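Long-range contacts in venom allergen-like (VAL) 4 protein (Schistosoma mansoni, PDB 4P27), which is a lipid-binding venom allergen-like protein of the SCP/TAPS (CAP) family that lacks the prototypical CAP motifs: residues K96-E101 / E146-E151; K89-E94 / C109-Q114. One frame throughout, in Å; residues are numbered along the deposited sequence.

Interaction 1 of 2, residues K96-E101 / E146-E151. With NAG (2-acetamido-2-deoxy-beta-D-glucopyranose), chain B.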
ATOM      1  N   LYS A  96      -8.496  -3.441  10.887  1.00 36.21           N
ATOM      2  CA  LYS A  96      -9.118  -4.090  12.049  1.00 40.05           C
ATOM      3  C   LYS A  96      -8.100  -4.598  13.056  1.00 45.45           C
ATOM      4  O   LYS A  96      -8.468  -4.855  14.168  1.00 46.02           O
ATOM      5  CB  LYS A  96      -9.994  -5.226  11.612  1.00 37.33           C
ATOM      6  CG  LYS A  96     -11.180  -4.686  10.854  1.00 43.15           C
ATOM      7  CD  LYS A  96     -11.846  -5.711   9.966  1.00 46.80           C
ATOM      8  CE  LYS A  96     -13.225  -5.137   9.733  1.00 47.59           C
ATOM      9  NZ  LYS A  96     -13.850  -5.630   8.495  1.00 53.12           N
ATOM     10  N   ASN A  97      -6.834  -4.742  12.662  1.00 39.91           N
ATOM     11  CA  ASN A  97      -5.852  -5.344  13.505  1.00 37.81           C
ATOM     12  C   ASN A  97      -4.995  -4.295  14.103  1.00 40.35           C
ATOM     13  O   ASN A  97      -4.094  -4.623  14.870  1.00 38.97           O
ATOM     14  CB  ASN A  97      -4.949  -6.282  12.709  1.00 40.29           C
ATOM     15  CG  ASN A  97      -5.720  -7.359  11.950  1.00 46.95           C
ATOM     16  OD1 ASN A  97      -6.747  -7.841  12.402  1.00 51.25           O
ATOM     17  ND2 ASN A  97      -5.214  -7.741  10.792  1.00 46.42           N
ATOM     18  N   TYR A  98      -5.189  -3.033  13.718  1.00 34.48           N
ATOM     19  CA  TYR A  98      -4.159  -2.015  14.059  1.00 36.42           C
ATOM     20  C   TYR A  98      -4.625  -1.114  15.187  1.00 35.88           C
ATOM     21  O   TYR A  98      -5.707  -0.665  15.144  1.00 35.92           O
ATOM     22  CB  TYR A  98      -3.768  -1.182  12.833  1.00 30.38           C
ATOM     23  CG  TYR A  98      -2.713  -0.183  13.153  1.00 31.18           C
ATOM     24  CD1 TYR A  98      -1.428  -0.595  13.636  1.00 27.16           C
ATOM     25  CD2 TYR A  98      -2.952   1.165  13.026  1.00 29.84           C
ATOM     26  CE1 TYR A  98      -0.453   0.298  13.918  1.00 24.02           C
ATOM     27  CE2 TYR A  98      -1.950   2.098  13.314  1.00 27.01           C
ATOM     28  CZ  TYR A  98      -0.714   1.644  13.762  1.00 27.36           C
ATOM     29  OH  TYR A  98       0.246   2.547  14.094  1.00 25.41           O
ATOM     30  N   ASN A  99      -3.822  -0.924  16.235  1.00 37.30           N
ATOM     31  CA  ASN A  99      -4.066   0.070  17.247  1.00 30.57           C
ATOM     32  C   ASN A  99      -3.128   1.193  17.138  1.00 30.62           C
ATOM     33  O   ASN A  99      -1.977   1.099  17.555  1.00 30.59           O
ATOM     34  CB  ASN A  99      -3.944  -0.533  18.679  1.00 38.73           C
ATOM     35  CG  ASN A  99      -4.214   0.490  19.827  1.00 38.68           C
ATOM     36  OD1 ASN A  99      -4.091   1.689  19.694  1.00 53.46           O
ATOM     37  ND2 ASN A  99      -4.438  -0.030  20.987  1.00 54.40           N
ATOM     38  N   PHE A 100      -3.653   2.341  16.704  1.00 29.03           N
ATOM     39  CA  PHE A 100      -2.812   3.490  16.482  1.00 29.61           C
ATOM     40  C   PHE A 100      -2.191   4.013  17.801  1.00 30.59           C
ATOM     41  O   PHE A 100      -0.986   4.394  17.870  1.00 28.25           O
ATOM     42  CB  PHE A 100      -3.717   4.520  15.790  1.00 28.22           C
ATOM     43  CG  PHE A 100      -3.031   5.773  15.395  1.00 27.93           C
ATOM     44  CD1 PHE A 100      -2.694   6.750  16.365  1.00 28.90           C
ATOM     45  CD2 PHE A 100      -2.699   6.001  14.061  1.00 26.95           C
ATOM     46  CE1 PHE A 100      -2.039   7.906  15.997  1.00 26.71           C
ATOM     47  CE2 PHE A 100      -2.001   7.152  13.720  1.00 26.63           C
ATOM     48  CZ  PHE A 100      -1.719   8.114  14.670  1.00 30.07           C
ATOM     49  N   GLU A 101      -3.023   4.128  18.841  1.00 31.15           N
ATOM     50  CA  GLU A 101      -2.521   4.724  20.162  1.00 34.92           C
ATOM     51  C   GLU A 101      -1.280   3.991  20.687  1.00 30.96           C
ATOM     52  O   GLU A 101      -0.186   4.597  20.912  1.00 34.81           O
ATOM     53  CB  GLU A 101      -3.598   4.565  21.210  1.00 39.48           C
ATOM     54  CG  GLU A 101      -4.718   5.516  21.039  1.00 45.13           C
ATOM     55  CD  GLU A 101      -5.586   5.589  22.300  1.00 61.74           C
ATOM     56  OE1 GLU A 101      -5.039   5.733  23.407  1.00 54.14           O
ATOM     57  OE2 GLU A 101      -6.825   5.485  22.192  1.00 79.60           O
ATOM     58  N   GLU A 146       8.479   1.114  11.251  1.00 36.63           N
ATOM     59  CA  GLU A 146       7.679   0.533  12.302  1.00 34.53           C
ATOM     60  C   GLU A 146       6.855   1.574  13.081  1.00 23.85           C
ATOM     61  O   GLU A 146       6.031   1.185  13.812  1.00 29.55           O
ATOM     62  CB  GLU A 146       8.574  -0.175  13.347  1.00 45.90           C
ATOM     63  CG  GLU A 146       9.531   0.739  14.088  1.00 68.87           C
ATOM     64  CD  GLU A 146      10.464  -0.055  15.013  1.00 86.63           C
ATOM     65  OE1 GLU A 146      10.175  -1.246  15.354  1.00 84.92           O
ATOM     66  OE2 GLU A 146      11.515   0.511  15.378  1.00 88.58           O
ATOM     67  N   ASP A 147       7.091   2.838  12.943  1.00 27.09           N
ATOM     68  CA  ASP A 147       6.200   3.910  13.553  1.00 30.17           C
ATOM     69  C   ASP A 147       4.763   3.919  13.112  1.00 35.48           C
ATOM     70  O   ASP A 147       4.316   3.038  12.283  1.00 28.52           O
ATOM     71  CB  ASP A 147       6.749   5.280  13.203  1.00 31.95           C
ATOM     72  CG  ASP A 147       8.195   5.439  13.714  1.00 46.63           C
ATOM     73  OD1 ASP A 147       8.484   4.743  14.677  1.00 45.06           O
ATOM     74  OD2 ASP A 147       9.040   6.147  13.150  1.00 50.46           O
ATOM     75  N   ARG A 148       4.056   4.921  13.665  1.00 31.93           N
ATOM     76  CA  ARG A 148       2.656   5.176  13.310  1.00 32.69           C
ATOM     77  C   ARG A 148       2.656   5.772  11.898  1.00 26.66           C
ATOM     78  O   ARG A 148       3.596   6.508  11.482  1.00 26.93           O
ATOM     79  CB  ARG A 148       1.992   6.094  14.367  1.00 31.90           C
ATOM     80  CG  ARG A 148       1.784   5.398  15.730  1.00 29.51           C
ATOM     81  CD  ARG A 148       1.452   6.472  16.788  1.00 29.24           C
ATOM     82  NE  ARG A 148       1.224   5.831  18.093  1.00 31.96           N
ATOM     83  CZ  ARG A 148       2.256   5.603  18.922  1.00 33.76           C
ATOM     84  NH1 ARG A 148       3.464   6.008  18.589  1.00 33.33           N
ATOM     85  NH2 ARG A 148       2.092   5.013  20.042  1.00 34.61           N
ATOM     86  N   PRO A 149       1.595   5.514  11.137  1.00 27.50           N
ATOM     87  CA  PRO A 149       1.618   5.983   9.719  1.00 24.64           C
ATOM     88  C   PRO A 149       1.499   7.468   9.452  1.00 26.17           C
ATOM     89  O   PRO A 149       1.876   7.930   8.354  1.00 29.10           O
ATOM     90  CB  PRO A 149       0.441   5.237   9.092  1.00 25.08           C
ATOM     91  CG  PRO A 149      -0.490   4.907  10.264  1.00 31.24           C
ATOM     92  CD  PRO A 149       0.421   4.668  11.447  1.00 27.23           C
ATOM     93  N   TYR A 150       0.953   8.218  10.414  1.00 26.21           N
ATOM     94  CA  TYR A 150       0.617   9.631  10.249  1.00 28.97           C
ATOM     95  C   TYR A 150       0.362  10.362  11.613  1.00 29.78           C
ATOM     96  O   TYR A 150       0.213   9.735  12.667  1.00 29.41           O
ATOM     97  CB  TYR A 150      -0.605   9.812   9.318  1.00 25.81           C
ATOM     98  CG  TYR A 150      -1.869   9.040   9.769  1.00 23.50           C
ATOM     99  CD1 TYR A 150      -2.683   9.519  10.790  1.00 23.30           C
ATOM    100  CD2 TYR A 150      -2.223   7.843   9.129  1.00 22.47           C
ATOM    101  CE1 TYR A 150      -3.824   8.786  11.216  1.00 25.52           C
ATOM    102  CE2 TYR A 150      -3.358   7.128   9.508  1.00 24.90           C
ATOM    103  CZ  TYR A 150      -4.169   7.616  10.555  1.00 25.63           C
ATOM    104  OH  TYR A 150      -5.245   6.838  10.972  1.00 23.67           O
ATOM    105  N   GLU A 151       0.191  11.671  11.560  1.00 33.13           N
ATOM    106  CA  GLU A 151      -0.212  12.411  12.779  1.00 33.49           C
ATOM    107  C   GLU A 151      -1.731  12.463  12.826  1.00 33.87           C
ATOM    108  O   GLU A 151      -2.348  12.816  11.814  1.00 27.40           O
ATOM    109  CB  GLU A 151       0.167  13.823  12.619  1.00 34.72           C
ATOM    110  CG  GLU A 151       1.603  14.190  12.830  1.00 54.35           C
ATOM    111  CD  GLU A 151       1.702  15.720  12.742  1.00 64.71           C
ATOM    112  OE1 GLU A 151       0.663  16.407  12.923  1.00 61.45           O
ATOM    113  OE2 GLU A 151       2.797  16.231  12.460  1.00 71.30           O
TER
HETATM  114  C1  NAG B 201       4.172  12.301   8.986  1.00 41.26           C
HETATM  115  C2  NAG B 201       4.468  13.810   8.988  1.00 44.28           C
HETATM  116  C3  NAG B 201       5.485  14.208  10.012  1.00 52.49           C
HETATM  117  C4  NAG B 201       5.062  13.641  11.337  1.00 50.72           C
HETATM  118  C5  NAG B 201       5.014  12.133  11.224  1.00 58.20           C
HETATM  119  C6  NAG B 201       4.763  11.558  12.592  1.00 52.95           C
HETATM  120  C7  NAG B 201       4.142  14.568   6.765  1.00 51.50           C
HETATM  121  C8  NAG B 201       4.752  14.920   5.464  1.00 49.45           C
HETATM  122  N2  NAG B 201       4.963  14.287   7.734  1.00 43.88           N
HETATM  123  O3  NAG B 201       5.565  15.626  10.058  1.00 54.55           O
HETATM  124  O4  NAG B 201       5.986  14.018  12.312  1.00 71.30           O
HETATM  125  O5  NAG B 201       4.018  11.773  10.287  1.00 50.49           O
HETATM  126  O6  NAG B 201       4.593  10.163  12.544  1.00 55.42           O
HETATM  127  O7  NAG B 201       2.955  14.534   6.876  1.00 56.77           O
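Phe100 and Arg148 cross at about a right angle. The Arg148 methylene CD lies over one face of the Phe100 ring, 4.2 Å from the centroid and displaced toward the rim, a CH-pi contact. The Phe100 ring and the guanidinium plane are 62° apart. The arginine chain is extended from CG to NE, and its head meets the backbone carbonyls of Phe100 and Glu101. Arg148 NE donates to Phe100 O at 2.6 Å, nearly in line with the carbonyl but bent at the hydrogen. Arg148 NH2 donates to Glu101 O in a nearly straight bond, very short in the model at 2.5 Å. Two successive carbonyls thus hold one edge of the guanidinium.

The contact joins the short hairpin of strands 98-99 and 104-105 to the C-terminal loop that follows strand 133-141 in this CAP-family protein. Arg148 and Glu151 also neighbour the glycan, with Glu151 OE2 3.6 Å from NAG C4.

Phe100 CG is anti to the backbone N (chi1 -177°), and the end of the ring comes near 146-151. Its CE2 sits 3.5 Å from Tyr150 CE1, over one face of the tyrosine ring, with the planes 35° apart. Tyr150 O lies at the Phe100 edge, 3.2 Å from CZ. The Tyr150 hydroxyl bonds to Pro31 O. Tyr98 meets Pro149 tip to tip, OH to CD at 3.4 Å, while its hydroxyl hydrogen-bonds Asn103 OD1.

Interaction 2 of 2, residues K89-E94 / C109-Q114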
ATOM      1  N   LYS A  89      -8.879  -4.865  -0.950  1.00 37.58           N
ATOM      2  CA  LYS A  89      -9.752  -4.883   0.191  1.00 36.29           C
ATOM      3  C   LYS A  89      -9.126  -5.698   1.333  1.00 35.61           C
ATOM      4  O   LYS A  89      -9.248  -5.347   2.504  1.00 30.77           O
ATOM      5  CB  LYS A  89     -11.065  -5.548  -0.202  1.00 39.57           C
ATOM      6  CG  LYS A  89     -12.193  -5.100   0.698  1.00 58.92           C
ATOM      7  CD  LYS A  89     -13.246  -6.179   0.970  1.00 65.67           C
ATOM      8  CE  LYS A  89     -14.454  -5.492   1.620  1.00 69.67           C
ATOM      9  NZ  LYS A  89     -15.746  -6.218   1.487  1.00 83.52           N
ATOM     10  N   ASP A  90      -8.487  -6.806   0.989  1.00 29.29           N
ATOM     11  CA  ASP A  90      -7.713  -7.518   1.974  1.00 36.23           C
ATOM     12  C   ASP A  90      -6.604  -6.642   2.649  1.00 39.76           C
ATOM     13  O   ASP A  90      -6.418  -6.648   3.891  1.00 35.91           O
ATOM     14  CB  ASP A  90      -7.080  -8.719   1.317  1.00 36.72           C
ATOM     15  CG  ASP A  90      -6.249  -9.515   2.270  1.00 47.36           C
ATOM     16  OD1 ASP A  90      -6.794  -9.938   3.282  1.00 58.13           O
ATOM     17  OD2 ASP A  90      -5.047  -9.744   2.037  1.00 54.85           O
ATOM     18  N   TRP A  91      -5.841  -5.914   1.839  1.00 34.90           N
ATOM     19  CA  TRP A  91      -4.823  -5.036   2.421  1.00 32.00           C
ATOM     20  C   TRP A  91      -5.495  -4.001   3.335  1.00 29.34           C
ATOM     21  O   TRP A  91      -5.060  -3.761   4.476  1.00 27.23           O
ATOM     22  CB  TRP A  91      -4.069  -4.286   1.299  1.00 29.15           C
ATOM     23  CG  TRP A  91      -3.165  -5.122   0.492  1.00 21.97           C
ATOM     24  CD1 TRP A  91      -2.844  -6.415   0.682  1.00 25.48           C
ATOM     25  CD2 TRP A  91      -2.470  -4.680  -0.686  1.00 22.93           C
ATOM     26  NE1 TRP A  91      -1.962  -6.854  -0.348  1.00 24.52           N
ATOM     27  CE2 TRP A  91      -1.728  -5.759  -1.173  1.00 23.52           C
ATOM     28  CE3 TRP A  91      -2.382  -3.420  -1.359  1.00 21.49           C
ATOM     29  CZ2 TRP A  91      -0.936  -5.653  -2.320  1.00 25.65           C
ATOM     30  CZ3 TRP A  91      -1.620  -3.356  -2.474  1.00 23.47           C
ATOM     31  CH2 TRP A  91      -0.925  -4.448  -2.962  1.00 23.76           C
ATOM     32  N   LEU A  92      -6.525  -3.329   2.829  1.00 26.05           N
ATOM     33  CA  LEU A  92      -7.206  -2.286   3.619  1.00 29.81           C
ATOM     34  C   LEU A  92      -7.714  -2.769   5.009  1.00 35.19           C
ATOM     35  O   LEU A  92      -7.516  -2.116   6.038  1.00 32.63           O
ATOM     36  CB  LEU A  92      -8.378  -1.683   2.763  1.00 30.21           C
ATOM     37  CG  LEU A  92      -9.387  -0.822   3.573  1.00 31.30           C
ATOM     38  CD1 LEU A  92      -8.719   0.433   4.116  1.00 32.01           C
ATOM     39  CD2 LEU A  92     -10.588  -0.421   2.694  1.00 32.98           C
ATOM     40  N   GLU A  93      -8.362  -3.925   5.038  1.00 32.80           N
ATOM     41  CA  GLU A  93      -9.139  -4.309   6.214  1.00 38.65           C
ATOM     42  C   GLU A  93      -8.228  -4.808   7.295  1.00 40.62           C
ATOM     43  O   GLU A  93      -8.693  -5.098   8.381  1.00 34.05           O
ATOM     44  CB  GLU A  93     -10.103  -5.430   5.893  1.00 40.35           C
ATOM     45  CG  GLU A  93     -10.799  -5.159   4.603  1.00 53.54           C
ATOM     46  CD  GLU A  93     -12.256  -5.086   4.774  1.00 55.61           C
ATOM     47  OE1 GLU A  93     -12.720  -4.066   5.275  1.00 64.06           O
ATOM     48  OE2 GLU A  93     -12.900  -6.067   4.412  1.00 60.67           O
ATOM     49  N   GLU A  94      -6.940  -4.882   7.013  1.00 33.66           N
ATOM     50  CA  GLU A  94      -6.007  -5.005   8.081  1.00 32.24           C
ATOM     51  C   GLU A  94      -6.098  -3.878   9.064  1.00 34.21           C
ATOM     52  O   GLU A  94      -5.495  -3.990  10.129  1.00 36.14           O
ATOM     53  CB  GLU A  94      -4.579  -5.026   7.552  1.00 29.42           C
ATOM     54  CG  GLU A  94      -4.285  -6.222   6.696  1.00 31.84           C
ATOM     55  CD  GLU A  94      -2.829  -6.229   6.302  1.00 35.48           C
ATOM     56  OE1 GLU A  94      -2.055  -5.278   6.636  1.00 31.07           O
ATOM     57  OE2 GLU A  94      -2.458  -7.177   5.639  1.00 36.69           O
ATOM     58  N   CYS A 109      -0.762  -5.978   9.933  1.00 31.12           N
ATOM     59  CA  CYS A 109      -1.054  -4.578   9.688  1.00 34.63           C
ATOM     60  C   CYS A 109      -0.154  -3.962   8.630  1.00 30.45           C
ATOM     61  O   CYS A 109      -0.361  -2.812   8.322  1.00 28.70           O
ATOM     62  CB  CYS A 109      -0.821  -3.772  11.011  1.00 32.32           C
ATOM     63  SG  CYS A 109      -2.006  -4.411  12.214  1.00 43.87           S
ATOM     64  N   LYS A 110       0.846  -4.677   8.112  1.00 28.76           N
ATOM     65  CA  LYS A 110       1.865  -4.010   7.272  1.00 33.12           C
ATOM     66  C   LYS A 110       1.257  -3.432   5.992  1.00 27.56           C
ATOM     67  O   LYS A 110       1.689  -2.406   5.556  1.00 24.81           O
ATOM     68  CB  LYS A 110       2.937  -4.924   6.711  1.00 33.72           C
ATOM     69  CG  LYS A 110       3.792  -5.799   7.576  1.00 54.30           C
ATOM     70  CD  LYS A 110       4.434  -6.806   6.571  1.00 61.77           C
ATOM     71  CE  LYS A 110       5.367  -7.817   7.237  1.00 74.09           C
ATOM     72  NZ  LYS A 110       5.450  -7.509   8.700  1.00 74.27           N
ATOM     73  N   ASN A 111       0.330  -4.136   5.349  1.00 23.21           N
ATOM     74  CA  ASN A 111      -0.202  -3.623   4.077  1.00 23.56           C
ATOM     75  C   ASN A 111      -1.027  -2.360   4.332  1.00 23.06           C
ATOM     76  O   ASN A 111      -0.864  -1.389   3.661  1.00 23.05           O
ATOM     77  CB  ASN A 111      -1.080  -4.729   3.440  1.00 27.01           C
ATOM     78  CG  ASN A 111      -0.254  -5.959   3.104  1.00 30.51           C
ATOM     79  OD1 ASN A 111       0.782  -5.832   2.483  1.00 32.52           O
ATOM     80  ND2 ASN A 111      -0.645  -7.131   3.615  1.00 29.38           N
ATOM     81  N   TYR A 112      -1.968  -2.401   5.291  1.00 26.13           N
ATOM     82  CA  TYR A 112      -2.729  -1.205   5.678  1.00 21.52           C
ATOM     83  C   TYR A 112      -1.847  -0.002   6.055  1.00 23.72           C
ATOM     84  O   TYR A 112      -2.007   1.137   5.533  1.00 24.82           O
ATOM     85  CB  TYR A 112      -3.714  -1.565   6.834  1.00 23.33           C
ATOM     86  CG  TYR A 112      -4.305  -0.295   7.413  1.00 22.91           C
ATOM     87  CD1 TYR A 112      -5.214   0.452   6.690  1.00 25.46           C
ATOM     88  CD2 TYR A 112      -3.839   0.217   8.643  1.00 25.56           C
ATOM     89  CE1 TYR A 112      -5.717   1.659   7.207  1.00 26.82           C
ATOM     90  CE2 TYR A 112      -4.351   1.403   9.176  1.00 28.02           C
ATOM     91  CZ  TYR A 112      -5.263   2.123   8.422  1.00 28.94           C
ATOM     92  OH  TYR A 112      -5.766   3.299   8.861  1.00 30.82           O
ATOM     93  N   LYS A 113      -0.845  -0.215   6.943  1.00 25.20           N
ATOM     94  CA  LYS A 113       0.008   0.877   7.346  1.00 24.93           C
ATOM     95  C   LYS A 113       0.775   1.537   6.190  1.00 24.67           C
ATOM     96  O   LYS A 113       0.903   2.753   6.152  1.00 23.21           O
ATOM     97  CB  LYS A 113       1.036   0.477   8.466  1.00 24.48           C
ATOM     98  CG  LYS A 113       0.412   0.113   9.820  1.00 32.90           C
ATOM     99  CD  LYS A 113       1.520  -0.319  10.818  1.00 32.74           C
ATOM    100  CE  LYS A 113       2.293   0.893  11.333  1.00 32.64           C
ATOM    101  NZ  LYS A 113       3.264   0.446  12.426  1.00 35.14           N
ATOM    102  N   GLN A 114       1.277   0.729   5.270  1.00 23.98           N
ATOM    103  CA  GLN A 114       1.945   1.243   4.111  1.00 24.95           C
ATOM    104  C   GLN A 114       0.957   2.054   3.236  1.00 26.12           C
ATOM    105  O   GLN A 114       1.361   3.073   2.664  1.00 23.75           O
ATOM    106  CB  GLN A 114       2.530   0.091   3.275  1.00 24.28           C
ATOM    107  CG  GLN A 114       3.200   0.601   2.008  1.00 21.11           C
ATOM    108  CD  GLN A 114       4.451   1.499   2.335  1.00 23.40           C
ATOM    109  OE1 GLN A 114       5.539   0.972   2.545  1.00 22.92           O
ATOM    110  NE2 GLN A 114       4.303   2.822   2.292  1.00 21.55           N
TER
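Glu94 and Asn111 meet in a helix-to-helix contact of the CAP-family alpha-beta fold, where the end of helix 84-93 meets the start of helix 110-115. The short helical segments are nearly perpendicular, at 86°, and their axes come within 7.5 Å. The centre of the contact is about 7 Å from the centre of the chain. Trp91 and Gln114 also touch strands 75-81 and 133-141 of the mixed sheet, while Leu92 and Tyr112 touch helix 6-22.

The buried Glu94 carboxylate bonds to the other helix through both oxygens. CG anti to the carbonyl carbon (chi1 -64°) and an extended chain beyond it carry the carboxylate to the first turn of helix 110-115. Glu94 OE1 receives two backbone N-H groups there. The bond from Tyr112 N is 3.2 Å long and nearly straight, and it arrives from above the carboxylate plane. The one from Asn111 N, at 2.9 Å, is bent and weak. The carboxylate thus meets backbone N-H groups at the N-terminal end of helix 110-115, which would be expected to favour its negative charge. A nearby Asp108 carboxylate, close to OE2, may oppose it.

Van der Waals contacts flank the carboxylate. Asn111 CG lies over one face of the Trp91 indole, 3.6 Å from CD1, with ring and amide planes only 23° apart. Trp91 NE1 itself donates to Leu78 O. Glu94 CB packs on Tyr112 CB at 3.6 Å, and Leu92 CD1 comes 4.3 Å from Tyr112 CD1. Cys109, just before the helix, is tied by a disulfide to Cys105. The second carboxylate oxygen is also gripped: Asn111 ND2 donates to Glu94 OE2 at 2.7 Å, on its syn side and tilted out of the carboxylate plane.

The centres of the two interactions are about 11 Å apart, and their segments alternate along the chain: 89-94, 96-101, 109-114, 146-151. Helix 84-93 and strand 98-99 follow each other, so the first segments of both contacts are almost continuous. Interaction 2 lies nearer the centre of the chain, and interaction 1 lies farther out, beside the glycan. They also touch directly. Lys113 NZ hydrogen-bonds Asp147 O, and Cys109 SG lies 3.4 Å from Asn97 O. Helix 110-115 takes part in both: it meets helix 84-93, and its Lys113 bonds to the C-terminal loop. The two contacts thus form one continuous region of the CAP fold.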